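PDB 2AV9: thioesterase from Pseudomonas aeruginosa, which probably hydrolyses fatty acyl-CoA thioesters, as a hotdog-fold member of the 4-hydroxybenzoyl-CoA thioesterase family. Local coordinates for residues R6-Q11 against Q107-A112; S67-Y72 against A113-H118. All coordinates share one frame; numbering follows the deposited sequence.

Contact 1. Residues R6-Q11 against Q107-A112; sequences RPLREQ and QREACA
Arg6 reaches along the backbone of Glu109 and Ala110 and closes its guanidinium on a single oxygen, Ala110 O. Arg6 NE donates to Ala110 O at 2.7 Å, and Arg6 NH1 donates to the same oxygen at 2.9 Å; that oxygen lies in the guanidinium plane, and both nitrogens come in from the same face of the carbonyl plane. A bend at chi3 (57°) turns the group back onto this carbonyl, while CB of Glu109 lies over one guanidinium face. The Glu109 carboxylate stands nearly perpendicular to the guanidinium, and its OE1 is a long 4.0 Å from Arg6 NH2, an attraction of charges without a directed N-H. Arg108 crosses Leu8 and Glu10: Leu8 CD1 sits over a face of its guanidinium, and Glu10 OE2 is 3.8 Å from Arg108 NE, again a long salt bridge. The backbones are joined by Ala110 N to Pro7 O (2.8 Å) and Arg9 N to Arg108 O (3.0 Å), either side of the single bridge of Leu8 with Glu109. Arg9 NH1 adds a bond of 2.7 Å to Gln107 O. Directed bonds to main-chain carbonyls thus hold the N-terminal segment here, while the two carboxylates probably add weaker, longer-range attraction.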
ATOM      1  N   ARG A   6      21.391  -2.954  18.539  1.00 50.03           N
ATOM      2  CA  ARG A   6      19.947  -2.883  18.413  1.00 46.43           C
ATOM      3  C   ARG A   6      19.336  -2.351  19.710  1.00 42.89           C
ATOM      4  O   ARG A   6      19.741  -2.745  20.784  1.00 42.99           O
ATOM      5  CB  ARG A   6      19.435  -4.263  17.988  1.00 45.58           C
ATOM      6  CG  ARG A   6      20.197  -4.724  16.766  1.00 40.66           C
ATOM      7  CD  ARG A   6      20.125  -6.214  16.532  1.00 41.89           C
ATOM      8  NE  ARG A   6      18.732  -6.624  16.421  1.00 45.23           N
ATOM      9  CZ  ARG A   6      18.347  -7.889  16.304  1.00 49.12           C
ATOM     10  NH1 ARG A   6      17.055  -8.212  16.225  1.00 49.96           N
ATOM     11  NH2 ARG A   6      19.292  -8.817  16.277  1.00 48.40           N
ATOM     12  N   PRO A   7      18.393  -1.406  19.633  1.00 42.42           N
ATOM     13  CA  PRO A   7      17.534  -1.028  20.756  1.00 41.18           C
ATOM     14  C   PRO A   7      16.815  -2.198  21.432  1.00 40.32           C
ATOM     15  O   PRO A   7      16.475  -3.176  20.782  1.00 40.33           O
ATOM     16  CB  PRO A   7      16.494  -0.115  20.074  1.00 40.51           C
ATOM     17  CG  PRO A   7      17.305   0.565  19.037  1.00 40.16           C
ATOM     18  CD  PRO A   7      18.099  -0.578  18.444  1.00 40.90           C
ATOM     19  N   LEU A   8      16.492  -2.054  22.710  1.00 43.73           N
ATOM     20  CA  LEU A   8      15.859  -3.108  23.490  1.00 44.67           C
ATOM     21  C   LEU A   8      14.467  -2.670  23.913  1.00 44.56           C
ATOM     22  O   LEU A   8      14.242  -1.478  24.114  1.00 44.05           O
ATOM     23  CB  LEU A   8      16.728  -3.402  24.720  1.00 42.49           C
ATOM     24  CG  LEU A   8      18.225  -3.618  24.453  1.00 43.22           C
ATOM     25  CD1 LEU A   8      18.998  -3.579  25.790  1.00 44.04           C
ATOM     26  CD2 LEU A   8      18.536  -4.896  23.672  1.00 40.39           C
ATOM     27  N   ARG A   9      13.587  -3.651  24.085  1.00 45.22           N
ATOM     28  CA  ARG A   9      12.228  -3.448  24.578  1.00 45.55           C
ATOM     29  C   ARG A   9      12.065  -2.468  25.729  1.00 45.56           C
ATOM     30  O   ARG A   9      11.152  -1.633  25.701  1.00 45.60           O
ATOM     31  CB  ARG A   9      11.632  -4.791  24.983  1.00 44.78           C
ATOM     32  CG  ARG A   9      10.832  -5.399  23.862  1.00 48.46           C
ATOM     33  CD  ARG A   9      10.207  -6.694  24.374  1.00 51.50           C
ATOM     34  NE  ARG A   9       8.820  -6.611  23.935  1.00 51.45           N
ATOM     35  CZ  ARG A   9       8.388  -7.192  22.827  1.00 50.00           C
ATOM     36  NH1 ARG A   9       9.256  -7.894  22.115  1.00 47.74           N
ATOM     37  NH2 ARG A   9       7.118  -7.059  22.454  1.00 57.17           N
ATOM     38  N   GLU A  10      12.951  -2.602  26.712  1.00 45.85           N
ATOM     39  CA  GLU A  10      12.855  -1.845  27.951  1.00 46.27           C
ATOM     40  C   GLU A  10      13.098  -0.353  27.766  1.00 45.41           C
ATOM     41  O   GLU A  10      12.844   0.423  28.675  1.00 45.25           O
ATOM     42  CB  GLU A  10      13.741  -2.413  29.058  1.00 46.42           C
ATOM     43  CG  GLU A  10      15.226  -2.352  28.799  1.00 51.71           C
ATOM     44  CD  GLU A  10      15.725  -3.683  28.276  1.00 62.43           C
ATOM     45  OE1 GLU A  10      14.926  -4.411  27.630  1.00 64.52           O
ATOM     46  OE2 GLU A  10      16.921  -3.959  28.523  1.00 58.53           O
ATOM     47  N   GLN A  11      13.574   0.028  26.589  1.00 44.97           N
ATOM     48  CA  GLN A  11      13.847   1.414  26.216  1.00 45.43           C
ATOM     49  C   GLN A  11      12.560   2.099  25.724  1.00 45.68           C
ATOM     50  O   GLN A  11      12.562   3.314  25.546  1.00 46.27           O
ATOM     51  CB  GLN A  11      15.001   1.451  25.178  1.00 44.83           C
ATOM     52  CG  GLN A  11      16.404   1.128  25.788  1.00 43.87           C
ATOM     53  CD  GLN A  11      17.514   0.575  24.875  1.00 46.56           C
ATOM     54  OE1 GLN A  11      17.451   0.541  23.642  1.00 45.40           O
ATOM     55  NE2 GLN A  11      18.579   0.109  25.515  1.00 48.50           N
ATOM     56  N   GLN A 107      10.857 -11.148  21.524  1.00 52.27           N
ATOM     57  CA  GLN A 107      12.288 -10.930  21.335  1.00 50.64           C
ATOM     58  C   GLN A 107      12.595  -9.555  21.892  1.00 49.16           C
ATOM     59  O   GLN A 107      11.809  -8.622  21.777  1.00 48.89           O
ATOM     60  CB  GLN A 107      12.751 -10.990  19.883  1.00 49.51           C
ATOM     61  CG  GLN A 107      12.564 -12.354  19.257  1.00 51.63           C
ATOM     62  CD  GLN A 107      13.224 -12.424  17.893  1.00 52.56           C
ATOM     63  OE1 GLN A 107      13.496 -11.382  17.288  1.00 49.26           O
ATOM     64  NE2 GLN A 107      13.506 -13.637  17.422  1.00 44.25           N
ATOM     65  N   ARG A 108      13.754  -9.470  22.525  1.00 47.97           N
ATOM     66  CA  ARG A 108      14.181  -8.288  23.249  1.00 46.95           C
ATOM     67  C   ARG A 108      14.842  -7.258  22.341  1.00 45.21           C
ATOM     68  O   ARG A 108      14.710  -6.067  22.612  1.00 46.29           O
ATOM     69  CB  ARG A 108      15.036  -8.720  24.448  1.00 48.57           C
ATOM     70  CG  ARG A 108      15.422  -7.628  25.432  1.00 53.38           C
ATOM     71  CD  ARG A 108      16.198  -8.308  26.550  1.00 64.55           C
ATOM     72  NE  ARG A 108      17.243  -7.557  27.244  1.00 68.78           N
ATOM     73  CZ  ARG A 108      18.539  -7.613  26.946  1.00 71.52           C
ATOM     74  NH1 ARG A 108      18.961  -8.342  25.915  1.00 68.79           N
ATOM     75  NH2 ARG A 108      19.415  -6.918  27.665  1.00 68.15           N
ATOM     76  N   GLU A 109      15.508  -7.658  21.262  1.00 43.49           N
ATOM     77  CA  GLU A 109      16.268  -6.714  20.453  1.00 43.04           C
ATOM     78  C   GLU A 109      15.484  -6.339  19.205  1.00 42.73           C
ATOM     79  O   GLU A 109      14.854  -7.174  18.548  1.00 42.52           O
ATOM     80  CB  GLU A 109      17.667  -7.246  20.140  1.00 41.54           C
ATOM     81  CG  GLU A 109      18.367  -7.745  21.394  1.00 43.66           C
ATOM     82  CD  GLU A 109      19.848  -7.974  21.173  1.00 49.24           C
ATOM     83  OE1 GLU A 109      20.281  -7.850  20.011  1.00 57.57           O
ATOM     84  OE2 GLU A 109      20.594  -8.246  22.134  1.00 51.66           O
ATOM     85  N   ALA A 110      15.501  -5.049  18.888  1.00 41.77           N
ATOM     86  CA  ALA A 110      14.694  -4.560  17.772  1.00 41.35           C
ATOM     87  C   ALA A 110      15.144  -5.154  16.442  1.00 40.60           C
ATOM     88  O   ALA A 110      16.328  -5.361  16.212  1.00 39.73           O
ATOM     89  CB  ALA A 110      14.710  -3.034  17.708  1.00 39.71           C
ATOM     90  N   CYS A 111      14.175  -5.410  15.572  1.00 40.80           N
ATOM     91  CA  CYS A 111      14.476  -5.745  14.190  1.00 41.55           C
ATOM     92  C   CYS A 111      14.833  -4.528  13.364  1.00 40.94           C
ATOM     93  O   CYS A 111      15.583  -4.595  12.385  1.00 43.58           O
ATOM     94  CB  CYS A 111      13.294  -6.489  13.572  1.00 41.49           C
ATOM     95  SG  CYS A 111      13.367  -8.248  14.046  1.00 44.43           S
ATOM     96  N   ALA A 112      14.262  -3.410  13.787  1.00 39.54           N
ATOM     97  CA  ALA A 112      14.427  -2.139  13.099  1.00 40.60           C
ATOM     98  C   ALA A 112      14.069  -1.031  14.085  1.00 40.70           C
ATOM     99  O   ALA A 112      13.269  -1.221  15.004  1.00 41.06           O
ATOM    100  CB  ALA A 112      13.531  -2.052  11.835  1.00 37.26           C
TER

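Contact 2. Residues S67-Y72 against A113-H118; sequences SSSCDY and AGRFVH
Ser69 and Arg115 face each other as a hydrogen-bonded antiparallel pair, with Ser69 N donating to Arg115 O at 3.0 Å and Arg115 N to Ser69 O at 3.1 Å. Asp71 and Ala113 form the next such pair. From CB, the Arg115 side chain leaves the sheet on the side of Ser69, Ser67 and Val117. Arg115 CG lies 3.4 Å from Ser69 OG and Arg115 CD 4.0 Å from it; past CD the chain bends at chi3 (87°) and leaves segment 67-72 behind, Arg115 NH2 making a weak, long ion pair with Glu99 OE2 and the side chain touching Gln97 of strand 95-104. Next along this face, Val117 CG2 rests against Ser67 OG at 3.6 Å. On the other face Ser68 CB meets Phe116 CB at 3.5 Å, while the Phe116 ring leads away to Val44 of helix 35-50. Gly114 lies opposite Cys70, with its CA 3.2 Å from Ser69 O in a CA-H...O contact. Ser68 OG bonds to Tyr37 OH of the second subunit, and residues 67-71 pair antiparallel with a strand of that subunit. A long helix against one face of an antiparallel sheet that runs on into a partner subunit is the hallmark of the hotdog fold and its dimer.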
ATOM      1  N   SER A  67       9.700  14.851   9.091  1.00 39.34           N
ATOM      2  CA  SER A  67      10.889  14.047   8.817  1.00 39.31           C
ATOM      3  C   SER A  67      10.736  12.679   9.453  1.00 38.62           C
ATOM      4  O   SER A  67       9.966  12.518  10.409  1.00 38.72           O
ATOM      5  CB  SER A  67      12.203  14.711   9.300  1.00 41.50           C
ATOM      6  OG  SER A  67      12.121  14.820  10.709  1.00 42.35           O
ATOM      7  N   SER A  68      11.500  11.720   8.933  1.00 37.41           N
ATOM      8  CA  SER A  68      11.431  10.375   9.478  1.00 37.85           C
ATOM      9  C   SER A  68      12.678   9.622   9.039  1.00 38.17           C
ATOM     10  O   SER A  68      13.324  10.000   8.065  1.00 36.94           O
ATOM     11  CB  SER A  68      10.145   9.692   8.989  1.00 39.66           C
ATOM     12  OG  SER A  68      10.284   9.449   7.596  1.00 39.96           O
ATOM     13  N   SER A  69      13.023   8.553   9.748  1.00 38.44           N
ATOM     14  CA  SER A  69      14.203   7.792   9.375  1.00 39.84           C
ATOM     15  C   SER A  69      14.079   6.419   9.991  1.00 40.38           C
ATOM     16  O   SER A  69      13.336   6.218  10.961  1.00 41.10           O
ATOM     17  CB  SER A  69      15.490   8.485   9.839  1.00 40.33           C
ATOM     18  OG  SER A  69      15.472   8.692  11.239  1.00 41.94           O
ATOM     19  N   CYS A  70      14.787   5.461   9.407  1.00 40.91           N
ATOM     20  CA  CYS A  70      14.731   4.104   9.959  1.00 40.56           C
ATOM     21  C   CYS A  70      16.031   3.355   9.659  1.00 40.03           C
ATOM     22  O   CYS A  70      16.634   3.515   8.597  1.00 38.90           O
ATOM     23  CB  CYS A  70      13.481   3.397   9.430  1.00 38.00           C
ATOM     24  SG  CYS A  70      13.134   1.757  10.145  1.00 42.41           S
ATOM     25  N   ASP A  71      16.433   2.530  10.621  1.00 40.36           N
ATOM     26  CA  ASP A  71      17.545   1.604  10.474  1.00 41.00           C
ATOM     27  C   ASP A  71      17.047   0.178  10.592  1.00 40.67           C
ATOM     28  O   ASP A  71      16.269  -0.118  11.508  1.00 40.93           O
ATOM     29  CB  ASP A  71      18.554   1.858  11.587  1.00 42.31           C
ATOM     30  CG  ASP A  71      19.392   3.077  11.288  1.00 47.19           C
ATOM     31  OD1 ASP A  71      19.936   3.164  10.169  1.00 47.57           O
ATOM     32  OD2 ASP A  71      19.479   3.955  12.168  1.00 55.12           O
ATOM     33  N   TYR A  72      17.505  -0.679   9.681  1.00 39.51           N
ATOM     34  CA  TYR A  72      16.952  -2.024   9.623  1.00 40.11           C
ATOM     35  C   TYR A  72      18.017  -3.053   9.988  1.00 40.07           C
ATOM     36  O   TYR A  72      19.051  -3.090   9.333  1.00 39.52           O
ATOM     37  CB  TYR A  72      16.406  -2.343   8.233  1.00 41.08           C
ATOM     38  CG  TYR A  72      15.460  -1.301   7.668  1.00 42.51           C
ATOM     39  CD1 TYR A  72      15.933  -0.116   7.097  1.00 42.03           C
ATOM     40  CD2 TYR A  72      14.094  -1.531   7.651  1.00 41.62           C
ATOM     41  CE1 TYR A  72      15.066   0.838   6.556  1.00 44.50           C
ATOM     42  CE2 TYR A  72      13.228  -0.576   7.138  1.00 41.76           C
ATOM     43  CZ  TYR A  72      13.713   0.586   6.576  1.00 43.89           C
ATOM     44  OH  TYR A  72      12.812   1.499   6.068  1.00 45.43           O
ATOM     45  N   ALA A 113      14.621   0.153  13.866  1.00 40.71           N
ATOM     46  CA  ALA A 113      14.373   1.230  14.820  1.00 41.84           C
ATOM     47  C   ALA A 113      14.463   2.537  14.054  1.00 42.00           C
ATOM     48  O   ALA A 113      15.376   2.671  13.240  1.00 42.66           O
ATOM     49  CB  ALA A 113      15.447   1.236  15.935  1.00 39.52           C
ATOM     50  N   GLY A 114      13.588   3.497  14.344  1.00 43.35           N
ATOM     51  CA  GLY A 114      13.759   4.841  13.793  1.00 43.25           C
ATOM     52  C   GLY A 114      13.045   5.954  14.546  1.00 44.07           C
ATOM     53  O   GLY A 114      12.765   5.859  15.742  1.00 43.15           O
ATOM     54  N   ARG A 115      12.763   7.046  13.842  1.00 44.04           N
ATOM     55  CA  ARG A 115      12.136   8.208  14.448  1.00 45.41           C
ATOM     56  C   ARG A 115      11.272   8.919  13.425  1.00 44.19           C
ATOM     57  O   ARG A 115      11.430   8.730  12.228  1.00 43.64           O
ATOM     58  CB  ARG A 115      13.107   9.230  15.059  1.00 44.47           C
ATOM     59  CG  ARG A 115      14.452   9.276  14.383  1.00 50.36           C
ATOM     60  CD  ARG A 115      15.342  10.377  14.905  1.00 54.59           C
ATOM     61  NE  ARG A 115      16.169  10.088  16.075  1.00 64.15           N
ATOM     62  CZ  ARG A 115      17.120  10.911  16.530  1.00 72.29           C
ATOM     63  NH1 ARG A 115      17.364  12.072  15.920  1.00 67.49           N
ATOM     64  NH2 ARG A 115      17.848  10.589  17.599  1.00 68.07           N
ATOM     65  N   PHE A 116      10.360   9.737  13.938  1.00 44.34           N
ATOM     66  CA  PHE A 116       9.699  10.679  13.071  1.00 44.42           C
ATOM     67  C   PHE A 116       9.247  11.854  13.890  1.00 43.93           C
ATOM     68  O   PHE A 116       9.142  11.711  15.107  1.00 44.41           O
ATOM     69  CB  PHE A 116       8.676   9.934  12.205  1.00 49.90           C
ATOM     70  CG  PHE A 116       7.281   9.776  12.730  1.00 47.44           C
ATOM     71  CD1 PHE A 116       6.368  10.825  12.694  1.00 55.64           C
ATOM     72  CD2 PHE A 116       6.832   8.544  13.119  1.00 50.27           C
ATOM     73  CE1 PHE A 116       5.034  10.665  13.082  1.00 54.43           C
ATOM     74  CE2 PHE A 116       5.514   8.384  13.526  1.00 55.76           C
ATOM     75  CZ  PHE A 116       4.593   9.428  13.491  1.00 53.68           C
ATOM     76  N   VAL A 117       9.056  12.983  13.210  1.00 43.41           N
ATOM     77  CA  VAL A 117       8.647  14.249  13.815  1.00 41.12           C
ATOM     78  C   VAL A 117       7.266  14.628  13.299  1.00 41.16           C
ATOM     79  O   VAL A 117       7.049  14.678  12.092  1.00 41.83           O
ATOM     80  CB  VAL A 117       9.666  15.382  13.545  1.00 42.81           C
ATOM     81  CG1 VAL A 117       9.184  16.747  14.098  1.00 38.72           C
ATOM     82  CG2 VAL A 117      11.023  15.047  14.160  1.00 33.77           C
ATOM     83  N   HIS A 118       6.348  14.919  14.214  1.00 40.64           N
ATOM     84  CA  HIS A 118       5.078  15.538  13.849  1.00 40.92           C
ATOM     85  C   HIS A 118       5.188  17.006  14.167  1.00 40.79           C
ATOM     86  O   HIS A 118       5.757  17.376  15.199  1.00 42.04           O
ATOM     87  CB  HIS A 118       3.926  15.032  14.718  1.00 40.89           C
ATOM     88  CG  HIS A 118       3.131  13.926  14.104  1.00 40.56           C
ATOM     89  ND1 HIS A 118       2.222  13.186  14.831  1.00 42.56           N
ATOM     90  CD2 HIS A 118       3.109  13.419  12.849  1.00 41.52           C
ATOM     91  CE1 HIS A 118       1.681  12.264  14.054  1.00 39.50           C
ATOM     92  NE2 HIS A 118       2.194  12.390  12.842  1.00 40.24           N
TER

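In the fold
Strand 112-122 links the two contacts: Ala112 ends segment 107-112, and Ala113 begins the strand segment of contact 2. Their centres are about 15 Å apart, yet they touch where Ala112 CB packs 3.4 Å from Asp71 O and Pro7 CG lies 3.7 Å from Ala113 CB. The N-terminal segment therefore reaches the start of the strand pair. Contact 1 lies at the periphery, its centre about 15 Å from that of the chain, and no other subunit of the assembly touches it; contact 2 is more central, about 8 Å from the chain centre, and borders the second subunit. Along the sequence their segments alternate, so neither contact is nested within the other.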